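Local coordinates for protein translation initiation factor 6 (Methanocaldococcus jannaschii, PDB 1G61) that binds the 50S ribosomal subunit and prevents it from joining the 30S subunit to form the 70S initiation complex, at residues P13-L18 with G206-G211; N153-N158 with A198-N203; A189-T194 with D212-E217. One frame throughout, in Å; residues are numbered along the deposited sequence.

Overall arrangement
Contacts 1 and 2 are buried and apolar, and both reach the three-stranded sheet of strands 4-7, 207-210 and 200-202. Contact 1 covers strand 207-210 with the turn at residues 13-18, whereas contact 2, nearest the centre of the chain, sets strand 200-202 against strand 154-156 of a second sheet. Neither has a direct hydrogen bond across it, although a water joins Thr157 and Asn203, just beyond the strands of contact 2. Contact 3, its centre about 18 Å from the chain centre, is partly buried and polar: the loop 189-194 binds Thr213 and Glu217, mainly through backbone N-H groups. Asn190 ties it to contact 1, and Cys199 of segment 198-203 packs on the loop.

Contact 1: residues P13-L18 with G206-G211; sequences PTIGVL and GAVVGG
Ile15 and Pro13 meet Val208 and Gly210 in a small, buried packing contact, in which the turn at residues 13-18 lies over strand 207-210, the middle strand of a three-stranded sheet. Ile15 carries most of it, spreading its two branches along the strand. CG1 lies beside its own backbone N (chi1 -55°) and rests on bare main chain, 3.7 Å from Gly210 CA and 4.0 Å from Val209 C. CG2 reaches Val208, approaching its CG1 at 4.2 Å, and the two side chains cross at about a right angle. Strand 200-202 shares this patch, since Ile201 touches both Ile15 and Val208. At the other end, the carbonyl of Pro13 comes up to the strand, with Pro13 O 3.3 Å from Gly210 CA in a CA-H...O contact. The same oxygen takes a weak bond from Ile15 N across the inverse gamma turn centred on Thr14; it also accepts a hydrogen bond from Asn190 ND2. A side chain on Gly210 would point toward the turn and run into Pro13 O, so glycine suits this close approach. An alanine at Ile15 would probably strip away the cover that the isoleucine branches give Gly210 CA and Val208 CG1, opening a gap between turn and strand. With the strand's N-H groups at Val208 and Gly210 directed to Ile201 and Cys199, turn and strand 207-210 are joined by van der Waals packing and one CA-H...O contact, while Gly16 bonds the backbone of Ala198.

Contact 2: residues N153-N158 with A198-N203; sequences NAVVTN and ACIIAN
Val155 and Thr157 face Ile200 and Ala202 across a buried apolar interface between two strands that run nearly parallel, with 14° between their directions. Their axes come no closer than 7.2 Å, and no direct hydrogen bond joins them, so the strands meet through their side chains. Val155 is the central group. Its CG2 methyl, beside the backbone N, lies 3.8 Å from Ile200 CB, while its CG1, anti to the backbone N (chi1 175°), lies 4.1 Å from Ala202 CB. The valine thus spans the two inward-facing residues of strand 200-202, crossing Ile200 at about a right angle. Thr157 adds its methyl at the far end: CG2 sits 3.7 Å from Ala202 CB and 3.4 Å from Ala202 O, where it comes down on the main chain beside the small alanine and reaches Asn203 CA as well.

Each strand forms an edge of its own three-stranded sheet, 154-156 next to 160-163 and 200-202 next to 207-210, and the centre of the contact is about 5 Å from the centre of the chain. This is consistent with the alpha-beta barrel of IF6, the fivefold pentein arrangement in which successive units present strands toward a common axis. Leu225 of helix 215-225 touches both Val155 and Ala202, and Ile221 covers Ile200.

Polar contact is confined to the end of the interface. A water lies 2.6 Å from Thr157 OG1 and donates a hydrogen bond to Asn203 O at 2.9 Å. That hydroxyl also bonds the backbone N-H groups of Lys159 and Gly160, while the amide of Asn203 turns to other partners, its OD1 bonding the N-H groups of Lys205 and Gly206 and its ND2 the carbonyls of Thr22 and Leu44.

Contact 3: residues A189-T194 with D212-E217; sequences ANKGTT and DTTGPE
Glu217 points its carboxylate into the turn at Asn190-Gly192, and each oxygen takes a different backbone N-H. Its OE1 accepts from Lys191 N at 2.9 Å through the syn lone pair, and OE2 accepts from Gly192 N at 2.8 Å, also on the syn side but 18° out of the carboxylate plane. Thr214 N, 2.9 Å from OE1 of Glu217, meets it on the anti side, tilted out of that plane, while OE2 bonds the hydroxyl of Thr188. Gripped in this way, the carboxylate is unlikely to rotate freely, and the converging N-H groups would probably stabilise its negative charge.

Asn190 and Asp212 lie across one another obliquely, amide and carboxylate planes 67° apart. The amide OD1 of Asn190 accepts a weak bond from Asp212 N at 3.2 Å; its ND2 goes to Pro13 O, and Asp212 OD1 to the hydroxyl of Tyr8. Thr213 OG1, placed beside its own N (chi1 -61°), accepts from Asn190 N at 3.0 Å and also bonds Gly210 O. Lys191 crosses Thr214 near a right angle, Lys191 CG lying 4.0 Å from Thr214 CG2.

Thr214 is the N-cap of helix 215-225, its OG1 accepting from Glu217 N at 3.2 Å, which with the Thr214 N to Glu217 OE1 bond makes a capping box. The helix start, just after strand 207-210, is thereby fastened to the G1-bulge turn in the connection from strand 183-186 to strand 200-202.

Contact 1: residues P13-L18 with G206-G211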
loop_
_atom_site.group_PDB
_atom_site.type_symbol
_atom_site.label_atom_id
_atom_site.label_comp_id
_atom_site.label_asym_id
_atom_site.label_seq_id
_atom_site.Cartn_x
_atom_site.Cartn_y
_atom_site.Cartn_z
ATOM N N PRO A 13 1.679 13.446 8.184
ATOM C CA PRO A 13 1.399 13.452 6.749
ATOM C C PRO A 13 1.775 12.157 6.038
ATOM O O PRO A 13 1.445 11.982 4.850
ATOM C CB PRO A 13 2.296 14.576 6.220
ATOM C CG PRO A 13 3.482 14.522 7.150
ATOM C CD PRO A 13 2.929 14.160 8.532
ATOM N N THR A 14 2.450 11.257 6.715
ATOM C CA THR A 14 3.005 10.016 6.171
ATOM C C THR A 14 1.946 8.947 6.130
ATOM O O THR A 14 2.081 7.951 6.825
ATOM C CB THR A 14 4.129 9.556 7.132
ATOM O OG1 THR A 14 4.795 10.715 7.603
ATOM C CG2 THR A 14 5.123 8.771 6.349
ATOM N N ILE A 15 0.866 9.154 5.354
ATOM C CA ILE A 15 -0.324 8.288 5.285
ATOM C C ILE A 15 -0.005 6.843 5.010
ATOM O O ILE A 15 -0.614 5.941 5.609
ATOM C CB ILE A 15 -1.327 8.796 4.157
ATOM C CG1 ILE A 15 -1.722 10.244 4.341
ATOM C CG2 ILE A 15 -2.545 7.898 4.032
ATOM C CD1 ILE A 15 -2.080 10.527 5.846
ATOM N N GLY A 16 0.921 6.599 4.085
ATOM C CA GLY A 16 1.259 5.260 3.611
ATOM C C GLY A 16 2.029 4.421 4.629
ATOM O O GLY A 16 2.033 3.188 4.541
ATOM N N VAL A 17 2.719 5.071 5.598
ATOM C CA VAL A 17 3.320 4.291 6.697
ATOM C C VAL A 17 2.256 3.802 7.652
ATOM O O VAL A 17 2.363 2.763 8.296
ATOM C CB VAL A 17 4.321 5.190 7.426
ATOM C CG1 VAL A 17 4.770 4.677 8.796
ATOM C CG2 VAL A 17 5.553 5.368 6.524
ATOM N N LEU A 18 1.179 4.596 7.781
ATOM C CA LEU A 18 0.157 4.354 8.771
ATOM C C LEU A 18 -1.033 3.519 8.298
ATOM O O LEU A 18 -1.889 3.165 9.111
ATOM C CB LEU A 18 -0.406 5.724 9.241
ATOM C CG LEU A 18 0.591 6.609 10.015
ATOM C CD1 LEU A 18 -0.065 7.956 10.284
ATOM C CD2 LEU A 18 0.976 5.948 11.343
ATOM N N GLY A 206 -10.249 5.939 -5.603
ATOM C CA GLY A 206 -9.892 7.182 -4.968
ATOM C C GLY A 206 -8.535 7.063 -4.300
ATOM O O GLY A 206 -7.885 6.008 -4.342
ATOM N N ALA A 207 -8.087 8.189 -3.723
ATOM C CA ALA A 207 -6.797 8.207 -3.015
ATOM C C ALA A 207 -6.884 9.143 -1.811
ATOM O O ALA A 207 -7.629 10.142 -1.791
ATOM C CB ALA A 207 -5.683 8.669 -3.930
ATOM N N VAL A 208 -6.079 8.815 -0.800
ATOM C CA VAL A 208 -5.824 9.701 0.349
ATOM C C VAL A 208 -4.368 10.102 0.226
ATOM O O VAL A 208 -3.488 9.217 0.255
ATOM C CB VAL A 208 -6.144 9.038 1.691
ATOM C CG1 VAL A 208 -5.941 10.022 2.843
ATOM C CG2 VAL A 208 -7.570 8.508 1.691
ATOM N N VAL A 209 -4.093 11.393 0.104
ATOM C CA VAL A 209 -2.720 11.823 -0.059
ATOM C C VAL A 209 -2.302 12.652 1.153
ATOM O O VAL A 209 -3.162 13.372 1.716
ATOM C CB VAL A 209 -2.502 12.681 -1.336
ATOM C CG1 VAL A 209 -3.200 14.007 -1.269
ATOM C CG2 VAL A 209 -1.034 12.939 -1.618
ATOM N N GLY A 210 -1.023 12.585 1.516
ATOM C CA GLY A 210 -0.598 13.338 2.683
ATOM C C GLY A 210 -0.910 14.828 2.519
ATOM O O GLY A 210 -0.812 15.409 1.422
ATOM N N GLY A 211 -1.263 15.471 3.633
ATOM C CA GLY A 211 -1.742 16.847 3.690
ATOM C C GLY A 211 -0.772 17.873 3.130
ATOM O O GLY A 211 -1.191 18.982 2.706
#

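Contact 2: residues N153-N158 with A198-N203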
loop_
_atom_site.group_PDB
_atom_site.type_symbol
_atom_site.label_atom_id
_atom_site.label_comp_id
_atom_site.label_asym_id
_atom_site.label_seq_id
_atom_site.Cartn_x
_atom_site.Cartn_y
_atom_site.Cartn_z
ATOM N N ASN A 153 8.521 3.373 -2.141
ATOM C CA ASN A 153 8.925 4.249 -3.219
ATOM C C ASN A 153 8.015 4.229 -4.429
ATOM O O ASN A 153 8.355 4.781 -5.486
ATOM C CB ASN A 153 10.407 3.935 -3.564
ATOM C CG ASN A 153 11.257 4.552 -2.478
ATOM O OD1 ASN A 153 11.395 5.783 -2.466
ATOM N ND2 ASN A 153 11.810 3.724 -1.594
ATOM N N ALA A 154 6.809 3.690 -4.272
ATOM C CA ALA A 154 5.806 3.755 -5.327
ATOM C C ALA A 154 4.438 3.473 -4.722
ATOM O O ALA A 154 4.370 2.957 -3.617
ATOM C CB ALA A 154 6.100 2.734 -6.436
ATOM N N VAL A 155 3.421 3.866 -5.461
ATOM C CA VAL A 155 2.026 3.597 -5.180
ATOM C C VAL A 155 1.491 2.855 -6.393
ATOM O O VAL A 155 1.736 3.267 -7.544
ATOM C CB VAL A 155 1.223 4.902 -4.996
ATOM C CG1 VAL A 155 -0.275 4.634 -4.826
ATOM C CG2 VAL A 155 1.746 5.699 -3.830
ATOM N N VAL A 156 0.757 1.771 -6.164
ATOM C CA VAL A 156 0.189 1.022 -7.274
ATOM C C VAL A 156 -1.245 0.637 -6.945
ATOM O O VAL A 156 -1.565 0.311 -5.799
ATOM C CB VAL A 156 1.031 -0.202 -7.691
ATOM C CG1 VAL A 156 1.008 -1.324 -6.667
ATOM C CG2 VAL A 156 0.561 -0.677 -9.071
ATOM N N THR A 157 -2.079 0.730 -7.985
ATOM C CA THR A 157 -3.466 0.311 -7.885
ATOM C C THR A 157 -3.755 -0.546 -9.121
ATOM O O THR A 157 -2.859 -0.741 -9.989
ATOM C CB THR A 157 -4.464 1.464 -7.838
ATOM O OG1 THR A 157 -4.583 2.007 -9.178
ATOM C CG2 THR A 157 -3.985 2.568 -6.886
ATOM N N ASN A 158 -4.931 -1.093 -9.262
ATOM C CA ASN A 158 -5.319 -1.807 -10.473
ATOM C C ASN A 158 -5.385 -0.901 -11.699
ATOM O O ASN A 158 -5.364 -1.427 -12.825
ATOM C CB ASN A 158 -6.672 -2.504 -10.268
ATOM C CG ASN A 158 -6.561 -3.626 -9.255
ATOM O OD1 ASN A 158 -5.493 -4.247 -9.114
ATOM N ND2 ASN A 158 -7.650 -3.884 -8.546
ATOM N N ALA A 198 5.110 6.111 1.036
ATOM C CA ALA A 198 4.963 6.510 2.435
ATOM C C ALA A 198 3.914 7.599 2.565
ATOM O O ALA A 198 3.489 7.865 3.701
ATOM C CB ALA A 198 6.297 7.012 2.999
ATOM N N CYS A 199 3.457 8.215 1.482
ATOM C CA CYS A 199 2.663 9.448 1.542
ATOM C C CYS A 199 1.228 9.300 1.060
ATOM O O CYS A 199 0.432 10.242 1.224
ATOM C CB CYS A 199 3.311 10.528 0.639
ATOM S SG CYS A 199 5.005 10.950 1.134
ATOM N N ILE A 200 0.876 8.185 0.456
ATOM C CA ILE A 200 -0.387 8.049 -0.281
ATOM C C ILE A 200 -0.917 6.624 -0.134
ATOM O O ILE A 200 -0.151 5.675 -0.192
ATOM C CB ILE A 200 -0.150 8.261 -1.777
ATOM C CG1 ILE A 200 0.392 9.670 -2.106
ATOM C CG2 ILE A 200 -1.416 7.963 -2.578
ATOM C CD1 ILE A 200 0.925 9.808 -3.503
ATOM N N ILE A 201 -2.217 6.498 0.059
ATOM C CA ILE A 201 -2.872 5.200 -0.179
ATOM C C ILE A 201 -3.922 5.424 -1.264
ATOM O O ILE A 201 -4.574 6.476 -1.352
ATOM C CB ILE A 201 -3.473 4.593 1.100
ATOM C CG1 ILE A 201 -4.569 5.485 1.698
ATOM C CG2 ILE A 201 -2.389 4.291 2.131
ATOM C CD1 ILE A 201 -5.301 4.886 2.881
ATOM N N ALA A 202 -4.090 4.458 -2.131
ATOM C CA ALA A 202 -5.000 4.607 -3.251
ATOM C C ALA A 202 -5.517 3.245 -3.746
ATOM O O ALA A 202 -4.849 2.220 -3.597
ATOM C CB ALA A 202 -4.268 5.264 -4.423
ATOM N N ASN A 203 -6.670 3.305 -4.365
ATOM C CA ASN A 203 -7.181 2.174 -5.141
ATOM C C ASN A 203 -7.752 2.746 -6.446
ATOM O O ASN A 203 -7.494 3.900 -6.790
ATOM C CB ASN A 203 -8.147 1.294 -4.336
ATOM C CG ASN A 203 -9.382 2.032 -3.906
ATOM O OD1 ASN A 203 -9.751 3.054 -4.517
ATOM N ND2 ASN A 203 -10.089 1.552 -2.863
HETATM O O HOH W 1 -5.966 4.248 -9.185
#

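Contact 3: residues A189-T194 with D212-E217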
loop_
_atom_site.group_PDB
_atom_site.type_symbol
_atom_site.label_atom_id
_atom_site.label_comp_id
_atom_site.label_asym_id
_atom_site.label_seq_id
_atom_site.Cartn_x
_atom_site.Cartn_y
_atom_site.Cartn_z
ATOM N N ALA A 189 5.430 13.577 -3.347
ATOM C CA ALA A 189 4.244 13.921 -2.563
ATOM C C ALA A 189 4.708 14.651 -1.301
ATOM O O ALA A 189 5.910 14.671 -1.016
ATOM C CB ALA A 189 3.447 12.674 -2.239
ATOM N N ASN A 190 3.767 15.239 -0.588
ATOM C CA ASN A 190 4.107 15.921 0.652
ATOM C C ASN A 190 5.241 16.945 0.441
ATOM O O ASN A 190 6.133 17.052 1.263
ATOM C CB ASN A 190 4.442 14.940 1.762
ATOM C CG ASN A 190 3.210 14.349 2.439
ATOM O OD1 ASN A 190 2.127 14.958 2.399
ATOM N ND2 ASN A 190 3.360 13.177 3.038
ATOM N N LYS A 191 5.181 17.711 -0.610
ATOM C CA LYS A 191 6.123 18.803 -0.860
ATOM C C LYS A 191 7.550 18.283 -0.985
ATOM O O LYS A 191 8.481 18.753 -0.341
ATOM C CB LYS A 191 6.028 19.891 0.211
ATOM C CG LYS A 191 6.568 21.245 -0.241
ATOM C CD LYS A 191 6.664 22.164 0.988
ATOM C CE LYS A 191 7.157 23.538 0.560
ATOM N NZ LYS A 191 7.107 24.519 1.655
ATOM N N GLY A 192 7.691 17.304 -1.925
ATOM C CA GLY A 192 9.031 16.935 -2.292
ATOM C C GLY A 192 9.503 15.609 -1.768
ATOM O O GLY A 192 10.616 15.165 -2.059
ATOM N N THR A 193 8.715 14.880 -0.988
ATOM C CA THR A 193 9.115 13.560 -0.520
ATOM C C THR A 193 9.128 12.613 -1.700
ATOM O O THR A 193 8.137 12.537 -2.455
ATOM C CB THR A 193 8.124 13.122 0.587
ATOM O OG1 THR A 193 8.268 14.049 1.685
ATOM C CG2 THR A 193 8.433 11.724 1.098
ATOM N N THR A 194 10.228 11.869 -1.832
ATOM C CA THR A 194 10.363 10.976 -3.006
ATOM C C THR A 194 9.761 9.599 -2.749
ATOM O O THR A 194 9.420 8.890 -3.691
ATOM C CB THR A 194 11.845 10.806 -3.396
ATOM O OG1 THR A 194 12.575 10.386 -2.232
ATOM C CG2 THR A 194 12.430 12.134 -3.856
ATOM N N ASP A 212 0.542 17.645 3.096
ATOM C CA ASP A 212 1.476 18.623 2.586
ATOM C C ASP A 212 1.624 18.585 1.065
ATOM O O ASP A 212 2.336 19.381 0.485
ATOM C CB ASP A 212 2.854 18.398 3.212
ATOM C CG ASP A 212 2.803 18.662 4.720
ATOM O OD1 ASP A 212 2.141 19.645 5.146
ATOM O OD2 ASP A 212 3.467 17.899 5.448
ATOM N N THR A 213 0.972 17.610 0.425
ATOM C CA THR A 213 1.070 17.492 -1.027
ATOM C C THR A 213 0.637 18.778 -1.707
ATOM O O THR A 213 -0.424 19.329 -1.367
ATOM C CB THR A 213 0.222 16.278 -1.470
ATOM O OG1 THR A 213 0.793 15.125 -0.841
ATOM C CG2 THR A 213 0.262 16.053 -2.968
ATOM N N THR A 214 1.421 19.251 -2.662
ATOM C CA THR A 214 1.111 20.496 -3.342
ATOM C C THR A 214 0.183 20.333 -4.539
ATOM O O THR A 214 -0.129 19.231 -5.016
ATOM C CB THR A 214 2.414 21.154 -3.851
ATOM O OG1 THR A 214 2.898 20.330 -4.923
ATOM C CG2 THR A 214 3.438 21.229 -2.730
ATOM N N GLY A 215 -0.291 21.433 -5.111
ATOM C CA GLY A 215 -1.137 21.424 -6.322
ATOM C C GLY A 215 -0.396 20.750 -7.473
ATOM O O GLY A 215 -0.995 19.857 -8.094
ATOM N N PRO A 216 0.834 21.150 -7.809
ATOM C CA PRO A 216 1.506 20.476 -8.924
ATOM C C PRO A 216 1.680 19.003 -8.672
ATOM O O PRO A 216 1.561 18.164 -9.568
ATOM C CB PRO A 216 2.844 21.232 -8.972
ATOM C CG PRO A 216 2.475 22.609 -8.464
ATOM C CD PRO A 216 1.574 22.334 -7.294
ATOM N N GLU A 217 1.974 18.608 -7.432
ATOM C CA GLU A 217 2.129 17.192 -7.133
ATOM C C GLU A 217 0.820 16.457 -7.336
ATOM O O GLU A 217 0.794 15.339 -7.877
ATOM C CB GLU A 217 2.604 16.968 -5.680
ATOM C CG GLU A 217 4.063 17.362 -5.464
ATOM C CD GLU A 217 4.500 17.262 -4.000
ATOM O OE1 GLU A 217 3.669 17.516 -3.071
ATOM O OE2 GLU A 217 5.693 16.934 -3.789
#